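Spermidine synthase (Corynebacterium glutamicum ATCC 13032, PDB 3GJY) probably makes spermidine by transferring an aminopropyl group from decarboxylated S-adenosylmethionine to putrescine. Local coordinates at residues A[179-184]-A[288-293]; A[222-227]-A[247-252]. All blocks are in the same frame, centred on the assembly; numbering follows the deposited sequence. Where two conformers were deposited one is given.

Both contacts belong to the C-terminal half of a Rossmann-like, AdoMet-dependent methyltransferase fold. Interaction 1 lays the tail segment 288-293 over the start of helix 180-189 largely through charged and polar groups, whereas interaction 2 packs the loop 247-252 against the beginning of strand 222-227 through rings and aliphatic carbons. Along the chain, interaction 2 is nested within the loop that interaction 1 closes. Their centres lie 22 Å apart and their nearest atoms about 9 Å, without touching. Helix 207-219 connects the two regions: it packs against V180 and A288 of interaction 1 and then leads into strand 222-227 of interaction 2.

Interaction 1: residues A[179-184]-A[288-293]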
# COMPACT_ATOMS: atom_id res chain seq x y z
N THR A 179 13.53 -4.88 4.29
CA THR A 179 14.52 -5.18 5.31
C THR A 179 14.17 -4.55 6.65
O THR A 179 13.41 -3.56 6.74
CB THR A 179 15.90 -4.63 4.92
OG1 THR A 179 15.79 -3.21 4.75
CG2 THR A 179 16.38 -5.26 3.65
N VAL A 180 14.80 -5.09 7.68
CA VAL A 180 14.67 -4.55 9.03
C VAL A 180 15.04 -3.06 9.05
O VAL A 180 14.36 -2.24 9.67
CB VAL A 180 15.55 -5.34 9.99
CG1 VAL A 180 15.72 -4.59 11.35
CG2 VAL A 180 14.97 -6.78 10.18
N GLU A 181 16.08 -2.69 8.30
CA GLU A 181 16.50 -1.29 8.29
C GLU A 181 15.42 -0.39 7.70
O GLU A 181 15.15 0.69 8.23
CB GLU A 181 17.82 -1.13 7.50
CG GLU A 181 19.06 -1.73 8.22
CD GLU A 181 19.15 -3.23 8.07
OE1 GLU A 181 18.46 -3.84 7.21
OE2 GLU A 181 19.96 -3.83 8.84
N PHE A 182 14.77 -0.85 6.63
CA PHE A 182 13.65 -0.09 6.06
C PHE A 182 12.52 0.05 7.07
O PHE A 182 12.03 1.15 7.27
CB PHE A 182 13.14 -0.75 4.78
CG PHE A 182 11.87 -0.14 4.25
CD1 PHE A 182 11.87 1.15 3.70
CD2 PHE A 182 10.67 -0.85 4.32
CE1 PHE A 182 10.67 1.70 3.22
CE2 PHE A 182 9.50 -0.31 3.83
CZ PHE A 182 9.49 0.96 3.29
N PHE A 183 12.17 -1.05 7.73
CA PHE A 183 11.08 -1.01 8.72
C PHE A 183 11.43 -0.09 9.89
O PHE A 183 10.56 0.62 10.40
CB PHE A 183 10.70 -2.40 9.22
CG PHE A 183 10.26 -3.33 8.11
CD1 PHE A 183 9.38 -2.89 7.12
CD2 PHE A 183 10.76 -4.63 8.04
CE1 PHE A 183 9.01 -3.75 6.07
CE2 PHE A 183 10.38 -5.50 7.02
CZ PHE A 183 9.53 -5.05 6.03
N GLU A 184 12.72 -0.06 10.27
CA GLU A 184 13.15 0.83 11.36
C GLU A 184 12.99 2.30 10.97
O GLU A 184 12.60 3.13 11.82
CB GLU A 184 14.63 0.59 11.78
CG GLU A 184 14.86 -0.74 12.53
CD GLU A 184 14.45 -0.74 14.04
OE1 GLU A 184 13.71 0.17 14.51
OE2 GLU A 184 14.87 -1.69 14.75
N ALA A 288 14.33 -12.76 8.95
CA ALA A 288 14.27 -11.36 8.55
C ALA A 288 15.38 -11.05 7.56
O ALA A 288 16.46 -11.65 7.60
CB ALA A 288 14.38 -10.44 9.75
N ARG A 289 15.09 -10.09 6.70
CA ARG A 289 16.09 -9.59 5.74
C ARG A 289 16.75 -8.31 6.24
O ARG A 289 16.12 -7.50 6.94
CB ARG A 289 15.47 -9.29 4.39
CG ARG A 289 14.78 -10.50 3.76
CD ARG A 289 14.12 -10.08 2.49
NE ARG A 289 13.55 -11.21 1.76
CZ ARG A 289 12.81 -11.08 0.68
NH1 ARG A 289 12.52 -9.87 0.19
NH2 ARG A 289 12.34 -12.17 0.07
N HIS A 290 18.00 -8.13 5.84
CA HIS A 290 18.77 -6.93 6.15
C HIS A 290 19.33 -6.33 4.87
O HIS A 290 19.53 -7.04 3.87
CB HIS A 290 19.89 -7.24 7.14
CG HIS A 290 19.38 -7.45 8.52
ND1 HIS A 290 19.29 -6.43 9.44
CD2 HIS A 290 18.85 -8.55 9.12
CE1 HIS A 290 18.78 -6.90 10.56
NE2 HIS A 290 18.49 -8.18 10.39
N ASP A 291 19.57 -5.03 4.90
CA ASP A 291 20.23 -4.36 3.78
C ASP A 291 21.53 -5.08 3.46
O ASP A 291 22.25 -5.51 4.36
CB ASP A 291 20.58 -2.91 4.14
CG ASP A 291 19.36 -2.00 4.23
OD1 ASP A 291 18.26 -2.37 3.78
OD2 ASP A 291 19.56 -0.89 4.73
N GLY A 292 21.79 -5.21 2.17
CA GLY A 292 23.05 -5.73 1.69
C GLY A 292 24.24 -4.84 2.02
O GLY A 292 24.09 -3.62 2.26
N VAL A 293 25.42 -5.45 2.04
CA VAL A 293 26.67 -4.71 2.19
C VAL A 293 26.80 -3.70 1.04
O VAL A 293 26.23 -3.90 -0.05
CB VAL A 293 27.90 -5.68 2.26
CG1 VAL A 293 28.23 -6.27 0.89
CG2 VAL A 293 29.13 -5.00 2.87
O HOH W 1 22.47 -3.82 7.28
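D291 OD1 accepts a 2.8 Å hydrogen bond from T179 OG1, which comes from above the carboxylate plane. T179 is the N-cap of helix 180-189: with chi1 59° its OG1 sits between the backbone N and the carbonyl carbon, where it also accepts from F182 N at 3.2 Å. A threonine hydroxyl suits this place because it can cap the helix and donate to the tail at once. The other carboxylate oxygen of D291, OD2, forms a salt bridge with R149, which probably eases the repulsion between this carboxylate and that of E181 nearby.

E181, in the first turn, bends at chi2 (79°) and offers both carboxylate oxygens to the tail. OE2 takes a nearly straight bond from H290 ND1 (2.8 Å, 174°) on its syn side, lying at the edge of the imidazole in the ring plane. OE1 receives D291 N at 2.8 Å from above the carboxylate plane. Thus an extended C-terminal segment is strapped across a helix N-terminus of the methyltransferase-like domain, and the backbone joins in: V180 N donates to R289 O at 2.8 Å.

Alongside these polar bonds, V180 supplies the apolar surface. Its CG2 lies over one face of the H290 ring in a CH-pi contact, 4.1 Å from the centroid of that ring, and also meets A288 CB at 3.7 Å, where the small methyl fits beside the branched valine.

Interaction 2: residues A[222-227]-A[247-252]; sequences HVAVIA and TEFFSS
Two CH-pi contacts join the strand to the loop, and each segment supplies one of the rings. E248 CG lies over a face of the H222 imidazole, offset toward the rim, 3.7 Å from its centroid and nearest NE2 at 3.5 Å. The aliphatic stem of glutamate suits this place, its chain running extended beyond CG. Conversely, A224 CB sits over one face of the F249 ring, 4.1 Å from the ring centroid. It comes nearest to F249 CG at 3.6 Å, which chi1 (-71°) sets anti to its own carbonyl carbon; so small a methyl lets the ring lie close to the strand.

Van der Waals contacts with the backbone complete the interface. The CD2-CE2 edge of the phenyl ring runs beside the strand backbone, CE2 of F249 lying 3.5 Å from the carbonyl O of H222 and CD2 the same distance from C of V223. H222 CD2 in turn rests 3.5 Å from C of T247.

H222 and T247 find polar partners outside the two segments, H222 ND1 in E276 and T247 OG1 in the carbonyl of G193. F249 also touches M243 and Y273, on the two strands flanking 222-227. The loop leaving strand 238-245 thus folds back over 222-227; that reversed strand, inserted between 194-202 and 222-227 in the order 3-2-1-4-5-7-6, is the signature of class I AdoMet-dependent methyltransferases.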
# COMPACT_ATOMS: atom_id res chain seq x y z
N HIS A 222 3.21 -5.30 17.09
CA HIS A 222 2.02 -6.05 16.65
C HIS A 222 1.96 -6.11 15.13
O HIS A 222 2.43 -5.20 14.44
CB HIS A 222 0.72 -5.45 17.21
CG HIS A 222 0.73 -5.34 18.70
ND1 HIS A 222 0.67 -6.46 19.50
CD2 HIS A 222 0.89 -4.28 19.52
CE1 HIS A 222 0.77 -6.09 20.76
NE2 HIS A 222 0.90 -4.77 20.81
N VAL A 223 1.39 -7.20 14.62
CA VAL A 223 1.22 -7.42 13.17
C VAL A 223 -0.09 -8.10 12.89
O VAL A 223 -0.65 -8.79 13.74
CB VAL A 223 2.37 -8.28 12.57
CG1 VAL A 223 3.70 -7.50 12.48
CG2 VAL A 223 2.56 -9.58 13.39
N ALA A 224 -0.59 -7.91 11.66
CA ALA A 224 -1.79 -8.56 11.17
C ALA A 224 -1.74 -8.57 9.66
O ALA A 224 -0.95 -7.83 9.05
CB ALA A 224 -3.05 -7.82 11.65
N VAL A 225 -2.58 -9.41 9.06
CA VAL A 225 -2.61 -9.48 7.60
C VAL A 225 -4.03 -9.58 7.04
O VAL A 225 -4.98 -9.97 7.73
CB VAL A 225 -1.70 -10.64 7.02
CG1 VAL A 225 -0.24 -10.57 7.44
CG2 VAL A 225 -2.29 -11.96 7.23
N ILE A 226 -4.15 -9.18 5.78
CA ILE A 226 -5.33 -9.47 4.97
C ILE A 226 -4.89 -10.20 3.73
O ILE A 226 -4.04 -9.74 2.98
CB ILE A 226 -6.09 -8.19 4.61
CG1 ILE A 226 -6.75 -7.57 5.86
CG2 ILE A 226 -7.22 -8.54 3.59
CD1 ILE A 226 -7.14 -6.14 5.68
N ALA A 227 -5.44 -11.41 3.53
CA ALA A 227 -4.86 -12.33 2.56
C ALA A 227 -5.85 -12.83 1.56
O ALA A 227 -7.04 -12.99 1.87
CB ALA A 227 -4.24 -13.54 3.30
N THR A 247 0.38 -0.37 18.17
CA THR A 247 -1.00 -0.52 18.64
C THR A 247 -1.49 -1.95 18.31
O THR A 247 -1.24 -2.44 17.21
CB THR A 247 -1.91 0.52 17.94
OG1 THR A 247 -1.42 1.83 18.20
CG2 THR A 247 -3.39 0.43 18.40
N GLU A 248 -2.13 -2.61 19.29
CA GLU A 248 -2.71 -3.93 19.03
C GLU A 248 -3.72 -3.92 17.89
O GLU A 248 -4.51 -3.00 17.77
CB GLU A 248 -3.43 -4.44 20.30
CG GLU A 248 -2.50 -4.71 21.43
CD GLU A 248 -3.20 -5.33 22.60
OE1 GLU A 248 -3.64 -6.50 22.47
OE2 GLU A 248 -3.28 -4.66 23.64
N PHE A 249 -3.65 -4.95 17.04
CA PHE A 249 -4.65 -5.18 16.02
C PHE A 249 -5.81 -5.96 16.60
O PHE A 249 -5.69 -6.65 17.63
CB PHE A 249 -4.01 -5.93 14.84
CG PHE A 249 -3.06 -5.07 14.04
CD1 PHE A 249 -3.54 -4.02 13.24
CD2 PHE A 249 -1.70 -5.22 14.18
CE1 PHE A 249 -2.67 -3.20 12.53
CE2 PHE A 249 -0.82 -4.41 13.46
CZ PHE A 249 -1.31 -3.39 12.66
N PHE A 250 -6.95 -5.86 15.93
CA PHE A 250 -8.16 -6.54 16.39
C PHE A 250 -7.94 -8.07 16.39
O PHE A 250 -7.20 -8.63 15.57
CB PHE A 250 -9.36 -6.10 15.53
CG PHE A 250 -9.64 -4.61 15.64
CD1 PHE A 250 -10.07 -4.06 16.84
CD2 PHE A 250 -9.45 -3.78 14.55
CE1 PHE A 250 -10.33 -2.68 16.95
CE2 PHE A 250 -9.70 -2.40 14.65
CZ PHE A 250 -10.15 -1.86 15.85
N SER A 251 -8.55 -8.73 17.36
CA SER A 251 -8.49 -10.18 17.41
C SER A 251 -9.55 -10.75 16.50
O SER A 251 -10.56 -10.09 16.25
CB SER A 251 -8.76 -10.67 18.82
OG SER A 251 -7.63 -10.45 19.64
N SER A 252 -9.31 -11.96 16.02
CA SER A 252 -10.24 -12.65 15.16
C SER A 252 -11.63 -12.79 15.77
O SER A 252 -12.62 -12.76 15.05
CB SER A 252 -9.67 -14.00 14.72
OG SER A 252 -8.93 -13.77 13.53